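Local coordinates for bacterioferritin (Mycobacterium tuberculosis, PDB 3UOI), which probably stores iron, oxidising Fe(2+) with dioxygen at a ferroxidase centre and depositing the Fe(3+) mineral inside a haem-containing shell of 24 subunits, at residues A[27-30]-A[31-35]; A[47-50]-A[51-54]. All coordinates share one frame; numbering follows the deposited sequence.

Contact 1. Residues A[27-30]-A[31-35]. With HEM (protoporphyrin IX containing Fe), chain B.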
loop_
_atom_site.group_PDB
_atom_site.type_symbol
_atom_site.label_atom_id
_atom_site.label_comp_id
_atom_site.label_asym_id
_atom_site.label_seq_id
_atom_site.Cartn_x
_atom_site.Cartn_y
_atom_site.Cartn_z
ATOM N N TYR A 27 -36.969 26.294 -17.508
ATOM C CA TYR A 27 -35.604 25.907 -17.719
ATOM C C TYR A 27 -35.470 24.418 -17.957
ATOM O O TYR A 27 -34.755 23.992 -18.801
ATOM C CB TYR A 27 -34.661 26.379 -16.587
ATOM C CG TYR A 27 -34.500 27.899 -16.380
ATOM C CD1 TYR A 27 -34.965 28.804 -17.285
ATOM C CD2 TYR A 27 -33.892 28.404 -15.273
ATOM C CE1 TYR A 27 -34.848 30.169 -17.082
ATOM C CE2 TYR A 27 -33.765 29.786 -15.075
ATOM C CZ TYR A 27 -34.259 30.667 -15.979
ATOM O OH TYR A 27 -34.154 32.049 -15.809
ATOM N N PHE A 28 -36.197 23.650 -17.191
ATOM C CA PHE A 28 -36.076 22.210 -17.347
ATOM C C PHE A 28 -36.537 21.731 -18.689
ATOM O O PHE A 28 -35.798 21.100 -19.361
ATOM C CB PHE A 28 -36.857 21.443 -16.284
ATOM C CG PHE A 28 -36.483 19.977 -16.184
ATOM C CD1 PHE A 28 -35.393 19.564 -15.427
ATOM C CD2 PHE A 28 -37.209 19.012 -16.830
ATOM C CE1 PHE A 28 -35.062 18.225 -15.320
ATOM C CE2 PHE A 28 -36.853 17.667 -16.714
ATOM C CZ PHE A 28 -35.791 17.295 -15.960
ATOM N N LEU A 29 -37.753 22.116 -19.068
ATOM C CA LEU A 29 -38.350 21.680 -20.314
ATOM C C LEU A 29 -37.502 22.139 -21.469
ATOM O O LEU A 29 -37.316 21.435 -22.367
ATOM C CB LEU A 29 -39.772 22.123 -20.472
ATOM C CG LEU A 29 -40.435 21.667 -21.746
ATOM C CD1 LEU A 29 -40.821 20.262 -21.724
ATOM C CD2 LEU A 29 -41.604 22.487 -21.979
ATOM N N HIS A 30 -36.939 23.319 -21.364
ATOM C CA HIS A 30 -36.017 23.808 -22.363
ATOM C C HIS A 30 -34.778 22.907 -22.495
ATOM O O HIS A 30 -34.351 22.633 -23.580
ATOM C CB HIS A 30 -35.590 25.243 -22.086
ATOM C CG HIS A 30 -36.519 26.267 -22.640
ATOM N ND1 HIS A 30 -36.289 27.610 -22.527
ATOM C CD2 HIS A 30 -37.683 26.142 -23.294
ATOM C CE1 HIS A 30 -37.278 28.268 -23.080
ATOM N NE2 HIS A 30 -38.138 27.397 -23.549
ATOM N N SER A 31 -34.250 22.450 -21.368
ATOM C CA SER A 31 -33.129 21.530 -21.372
ATOM C C SER A 31 -33.441 20.165 -22.015
ATOM O O SER A 31 -32.648 19.643 -22.746
ATOM C CB SER A 31 -32.483 21.405 -20.004
ATOM O OG SER A 31 -32.945 20.344 -19.309
ATOM N N LYS A 32 -34.602 19.615 -21.732
ATOM C CA LYS A 32 -35.047 18.405 -22.381
ATOM C C LYS A 32 -35.259 18.599 -23.881
ATOM O O LYS A 32 -34.973 17.727 -24.642
ATOM C CB LYS A 32 -36.329 17.900 -21.781
ATOM C CG LYS A 32 -36.287 17.621 -20.357
ATOM C CD LYS A 32 -35.269 16.633 -19.948
ATOM C CE LYS A 32 -35.524 15.251 -20.428
ATOM N NZ LYS A 32 -34.361 14.468 -20.438
ATOM N N MET A 33 -35.829 19.732 -24.256
ATOM C CA MET A 33 -36.063 20.064 -25.632
ATOM C C MET A 33 -34.739 20.230 -26.321
ATOM O O MET A 33 -34.618 19.859 -27.435
ATOM C CB MET A 33 -36.881 21.335 -25.804
ATOM C CG MET A 33 -38.357 21.314 -25.439
ATOM S SD MET A 33 -39.188 22.895 -25.733
ATOM C CE MET A 33 -39.312 23.061 -27.467
ATOM N N GLN A 34 -33.767 20.830 -25.652
ATOM C CA GLN A 34 -32.433 20.987 -26.217
ATOM C C GLN A 34 -31.752 19.630 -26.413
ATOM O O GLN A 34 -31.186 19.351 -27.409
ATOM C CB GLN A 34 -31.581 21.961 -25.426
ATOM C CG GLN A 34 -32.085 23.344 -25.400
ATOM C CD GLN A 34 -31.471 24.252 -24.353
ATOM O OE1 GLN A 34 -30.627 23.868 -23.599
ATOM N NE2 GLN A 34 -31.897 25.473 -24.340
ATOM N N ASP A 35 -31.895 18.775 -25.433
ATOM C CA ASP A 35 -31.386 17.438 -25.534
ATOM C C ASP A 35 -32.026 16.647 -26.662
ATOM O O ASP A 35 -31.344 15.971 -27.347
ATOM C CB ASP A 35 -31.555 16.699 -24.235
ATOM C CG ASP A 35 -30.387 15.861 -23.909
ATOM O OD1 ASP A 35 -29.564 15.651 -24.781
ATOM O OD2 ASP A 35 -30.319 15.382 -22.789
HETATM C CHA HEM B . -33.327 17.566 -8.094
HETATM C CHB HEM B . -36.402 17.284 -11.782
HETATM C CHC HEM B . -39.324 20.372 -9.494
HETATM C CHD HEM B . -36.375 20.503 -5.665
HETATM C C1A HEM B . -33.956 17.071 -9.216
HETATM C C2A HEM B . -33.638 15.891 -9.986
HETATM C C3A HEM B . -34.505 15.853 -11.018
HETATM C C4A HEM B . -35.372 16.971 -10.930
HETATM C CMA HEM B . -34.631 14.799 -12.129
HETATM C CAA HEM B . -32.481 14.925 -9.599
HETATM C CBA HEM B . -32.820 14.332 -8.222
HETATM C CGA HEM B . -32.620 12.829 -8.071
HETATM O O1A HEM B . -33.264 12.159 -7.180
HETATM O O2A HEM B . -31.787 12.275 -8.839
HETATM C C1B HEM B . -37.450 18.149 -11.514
HETATM C C2B HEM B . -38.504 18.537 -12.445
HETATM C C3B HEM B . -39.325 19.371 -11.817
HETATM C C4B HEM B . -38.793 19.556 -10.468
HETATM C CMB HEM B . -38.705 18.046 -13.903
HETATM C CAB HEM B . -40.582 19.982 -12.503
HETATM C CBB HEM B . -41.199 21.035 -11.983
HETATM C C1C HEM B . -38.820 20.704 -8.243
HETATM C C2C HEM B . -39.378 21.690 -7.323
HETATM C C3C HEM B . -38.557 21.689 -6.251
HETATM C C4C HEM B . -37.439 20.785 -6.490
HETATM C CMC HEM B . -40.673 22.522 -7.552
HETATM C CAC HEM B . -38.693 22.520 -4.976
HETATM C CBC HEM B . -37.560 22.670 -4.282
HETATM C C1D HEM B . -35.252 19.792 -6.012
HETATM C C2D HEM B . -34.047 19.756 -5.231
HETATM C C3D HEM B . -33.131 18.838 -6.018
HETATM C C4D HEM B . -33.862 18.426 -7.148
HETATM C CMD HEM B . -33.771 20.439 -3.849
HETATM C CAD HEM B . -31.726 18.381 -5.683
HETATM C CBD HEM B . -30.818 19.540 -6.062
HETATM C CGD HEM B . -29.416 19.030 -5.889
HETATM O O1D HEM B . -29.161 17.818 -6.174
HETATM O O2D HEM B . -28.573 19.836 -5.457
HETATM N NA HEM B . -34.992 17.692 -9.849
HETATM N NB HEM B . -37.629 18.804 -10.318
HETATM N NC HEM B . -37.662 20.209 -7.678
HETATM N ND HEM B . -35.127 19.062 -7.182
HETATM FE FE HEM B . -36.311 18.987 -8.688
#

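Contact 2. Residues A[47-50]-A[51-54]. With HEM (protoporphyrin IX containing Fe), chain B.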
loop_
_atom_site.group_PDB
_atom_site.type_symbol
_atom_site.label_atom_id
_atom_site.label_comp_id
_atom_site.label_asym_id
_atom_site.label_seq_id
_atom_site.Cartn_x
_atom_site.Cartn_y
_atom_site.Cartn_z
ATOM N N ARG A 47 -29.871 22.538 -17.899
ATOM C CA ARG A 47 -30.361 21.655 -16.819
ATOM C C ARG A 47 -29.913 22.094 -15.441
ATOM O O ARG A 47 -30.649 22.086 -14.519
ATOM C CB ARG A 47 -29.835 20.245 -17.016
ATOM C CG ARG A 47 -30.431 19.189 -16.150
ATOM C CD ARG A 47 -29.887 17.845 -16.470
ATOM N NE ARG A 47 -30.345 16.857 -15.539
ATOM C CZ ARG A 47 -31.434 16.162 -15.697
ATOM N NH1 ARG A 47 -32.119 16.321 -16.775
ATOM N NH2 ARG A 47 -31.812 15.299 -14.799
ATOM N N ALA A 48 -28.661 22.477 -15.377
ATOM C CA ALA A 48 -27.978 22.975 -14.211
ATOM C C ALA A 48 -28.650 24.260 -13.811
ATOM O O ALA A 48 -28.741 24.567 -12.677
ATOM C CB ALA A 48 -26.546 23.190 -14.493
ATOM N N GLU A 49 -29.088 25.036 -14.770
ATOM C CA GLU A 49 -29.771 26.264 -14.434
ATOM C C GLU A 49 -31.108 25.981 -13.711
ATOM O O GLU A 49 -31.457 26.638 -12.780
ATOM C CB GLU A 49 -29.913 27.188 -15.637
ATOM C CG GLU A 49 -28.603 27.647 -16.271
ATOM C CD GLU A 49 -27.921 28.777 -15.552
ATOM O OE1 GLU A 49 -28.410 29.220 -14.559
ATOM O OE2 GLU A 49 -26.884 29.222 -15.980
ATOM N N SER A 50 -31.827 24.976 -14.158
ATOM C CA SER A 50 -33.083 24.642 -13.543
ATOM C C SER A 50 -32.890 24.175 -12.082
ATOM O O SER A 50 -33.673 24.467 -11.241
ATOM C CB SER A 50 -33.897 23.687 -14.385
ATOM O OG SER A 50 -33.584 22.384 -14.123
ATOM N N PHE A 51 -31.816 23.437 -11.868
ATOM C CA PHE A 51 -31.419 22.925 -10.587
ATOM C C PHE A 51 -31.094 24.070 -9.696
ATOM O O PHE A 51 -31.409 24.047 -8.561
ATOM C CB PHE A 51 -30.287 21.921 -10.699
ATOM C CG PHE A 51 -30.729 20.564 -11.166
ATOM C CD1 PHE A 51 -31.648 20.418 -12.143
ATOM C CD2 PHE A 51 -30.246 19.456 -10.619
ATOM C CE1 PHE A 51 -32.049 19.209 -12.565
ATOM C CE2 PHE A 51 -30.685 18.228 -11.054
ATOM C CZ PHE A 51 -31.579 18.132 -12.033
ATOM N N ASP A 52 -30.448 25.089 -10.255
ATOM C CA ASP A 52 -30.099 26.281 -9.495
ATOM C C ASP A 52 -31.366 27.002 -9.056
ATOM O O ASP A 52 -31.454 27.498 -7.932
ATOM C CB ASP A 52 -29.223 27.214 -10.333
ATOM C CG ASP A 52 -27.807 26.696 -10.494
ATOM O OD1 ASP A 52 -27.403 25.812 -9.709
ATOM O OD2 ASP A 52 -27.098 27.173 -11.405
ATOM N N GLU A 53 -32.347 27.053 -9.951
ATOM C CA GLU A 53 -33.624 27.688 -9.652
ATOM C C GLU A 53 -34.374 26.876 -8.605
ATOM O O GLU A 53 -34.992 27.432 -7.697
ATOM C CB GLU A 53 -34.468 27.823 -10.921
ATOM C CG GLU A 53 -34.721 29.260 -11.347
ATOM C CD GLU A 53 -33.595 30.193 -10.949
ATOM O OE1 GLU A 53 -32.481 30.051 -11.496
ATOM O OE2 GLU A 53 -33.824 31.070 -10.089
ATOM N N MET A 54 -34.312 25.554 -8.737
ATOM C CA MET A 54 -34.963 24.660 -7.789
ATOM C C MET A 54 -34.404 24.891 -6.391
ATOM O O MET A 54 -35.147 24.915 -5.409
ATOM C CB MET A 54 -34.765 23.201 -8.203
ATOM C CG MET A 54 -35.757 22.712 -9.246
ATOM S SD MET A 54 -35.598 20.947 -9.583
ATOM C CE MET A 54 -35.551 20.948 -11.373
HETATM C CHA HEM B . -33.327 17.566 -8.094
HETATM C CHB HEM B . -36.402 17.284 -11.782
HETATM C CHC HEM B . -39.324 20.372 -9.494
HETATM C CHD HEM B . -36.375 20.503 -5.665
HETATM C C1A HEM B . -33.956 17.071 -9.216
HETATM C C2A HEM B . -33.638 15.891 -9.986
HETATM C C3A HEM B . -34.505 15.853 -11.018
HETATM C C4A HEM B . -35.372 16.971 -10.930
HETATM C CMA HEM B . -34.631 14.799 -12.129
HETATM C CAA HEM B . -32.481 14.925 -9.599
HETATM C CBA HEM B . -32.820 14.332 -8.222
HETATM C CGA HEM B . -32.620 12.829 -8.071
HETATM O O1A HEM B . -33.264 12.159 -7.180
HETATM O O2A HEM B . -31.787 12.275 -8.839
HETATM C C1B HEM B . -37.450 18.149 -11.514
HETATM C C2B HEM B . -38.504 18.537 -12.445
HETATM C C3B HEM B . -39.325 19.371 -11.817
HETATM C C4B HEM B . -38.793 19.556 -10.468
HETATM C CMB HEM B . -38.705 18.046 -13.903
HETATM C CAB HEM B . -40.582 19.982 -12.503
HETATM C CBB HEM B . -41.199 21.035 -11.983
HETATM C C1C HEM B . -38.820 20.704 -8.243
HETATM C C2C HEM B . -39.378 21.690 -7.323
HETATM C C3C HEM B . -38.557 21.689 -6.251
HETATM C C4C HEM B . -37.439 20.785 -6.490
HETATM C CMC HEM B . -40.673 22.522 -7.552
HETATM C CAC HEM B . -38.693 22.520 -4.976
HETATM C CBC HEM B . -37.560 22.670 -4.282
HETATM C C1D HEM B . -35.252 19.792 -6.012
HETATM C C2D HEM B . -34.047 19.756 -5.231
HETATM C C3D HEM B . -33.131 18.838 -6.018
HETATM C C4D HEM B . -33.862 18.426 -7.148
HETATM C CMD HEM B . -33.771 20.439 -3.849
HETATM C CAD HEM B . -31.726 18.381 -5.683
HETATM C CBD HEM B . -30.818 19.540 -6.062
HETATM C CGD HEM B . -29.416 19.030 -5.889
HETATM O O1D HEM B . -29.161 17.818 -6.174
HETATM O O2D HEM B . -28.573 19.836 -5.457
HETATM N NA HEM B . -34.992 17.692 -9.849
HETATM N NB HEM B . -37.629 18.804 -10.318
HETATM N NC HEM B . -37.662 20.209 -7.678
HETATM N ND HEM B . -35.127 19.062 -7.182
HETATM FE FE HEM B . -36.311 18.987 -8.688
HETATM O O HOH W 1 -26.984 23.502 -10.824
#

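Contact 1. Residues A[27-30]-A[31-35]
F28 and K32 are one helical turn apart, and their torsions bring the side chains together. In F28, CG stands opposite the backbone N (chi1 -165°). K32 chi1 (-58°) sets CG beside the backbone N, and the bend at chi2 lays CD along the F28 ring as well. The two side chains lie alongside each other and point the same way, with K32 CG 3.7 Å from F28 CE2. One face of the F28 ring receives the haem methyl CMB, which sits over the ring centre and 3.4 Å from F28 CE2. F28 thus lines the haem pocket.

F28 O accepts two hydrogen bonds. K32 N makes the usual helical bond, and S31 OG donates to F28 O at 3.0 Å, in the carbonyl plane and on a lone pair. This ties the S31 hydroxyl to the backbone. L29 and M33 add a looser apolar contact, CG to CG at 4.3 Å.

K32 NZ forms salt bridges with D62 and E58 of the second subunit. Within the subunit, Q34 OE1 is hydrogen-bonded to T46 OG1 on helix 40-66 and Q34 NE2 to Q88 OE1 on helix 85-112. This end of helix 7-36 therefore lies against both helices and the dimer partner.

Contact 2. Residues A[47-50]-A[51-54]
The haem site of bacterioferritin lies between two subunits, and this turn of helix 40-66 supplies part of its wall and an axial ligand. R47, F51 and M54 all belong to the haem pocket. R47 and F51 lie side by side and point the same way. R47 is extended from CG to NE and has its CG opposite the backbone N (chi1 -170°), which carries the guanidinium along the F51 ring. F51 CE1 lies over one face of the guanidinium, and the two planes are 45° apart. R47 NE lies 3.9 Å from F51 CZ, and R47 CG is equally near F51 CE1. Beyond it, F51 CZ reaches haem C2A at 3.7 Å. R47 NH1 makes a salt bridge to E58 of the second subunit.

S50 OG donates to R47 O at 3.0 Å, and F51 N donates to the same oxygen. The hydroxyl also lies in the plane of the F51 ring, at its edge, with S50 OG 3.4 Å from F51 CD1. M54 N donates a hydrogen bond to S50 O at 2.8 Å. Chi2 of M54 is extended (-174°) and carries SD to the haem iron at 2.3 Å; the turn at chi3 lays CE against the porphyrin, near NB.

On another side of the helix, a water donates to A48 O and to D52 OD1. D52 OD1 also makes a salt bridge to R55. E53 is a predicted ligand of both ferroxidase irons; its OE2 is hydrogen-bonded to H56.

The haem iron is bis-methionine, with one M54 SD from each subunit. Both axial positions are taken by neutral thioethers, so the iron is six-coordinate with the porphyrin, and these bonds tie the haem to both subunits.

Contact 1 comes first in the chain, on helix 7-36, and contact 2 follows on helix 40-66, the next helix. Their centres are 11 Å apart. Both lie in the ferritin-like helical bundle, and they touch directly. Y27 CB packs on S50 CB at 3.6 Å, and S31 CB packs on R47 N at 3.5 Å. F28 also rests on S50 and R47. Both contacts reach the same haem, contact 1 at a methyl group and contact 2 at the iron. The helix pair therefore presents one joint surface to the cofactor and to the second subunit. Inside the bundle, E53 is a predicted ferroxidase ligand, and Y27 lies beside two others, E96 and H132.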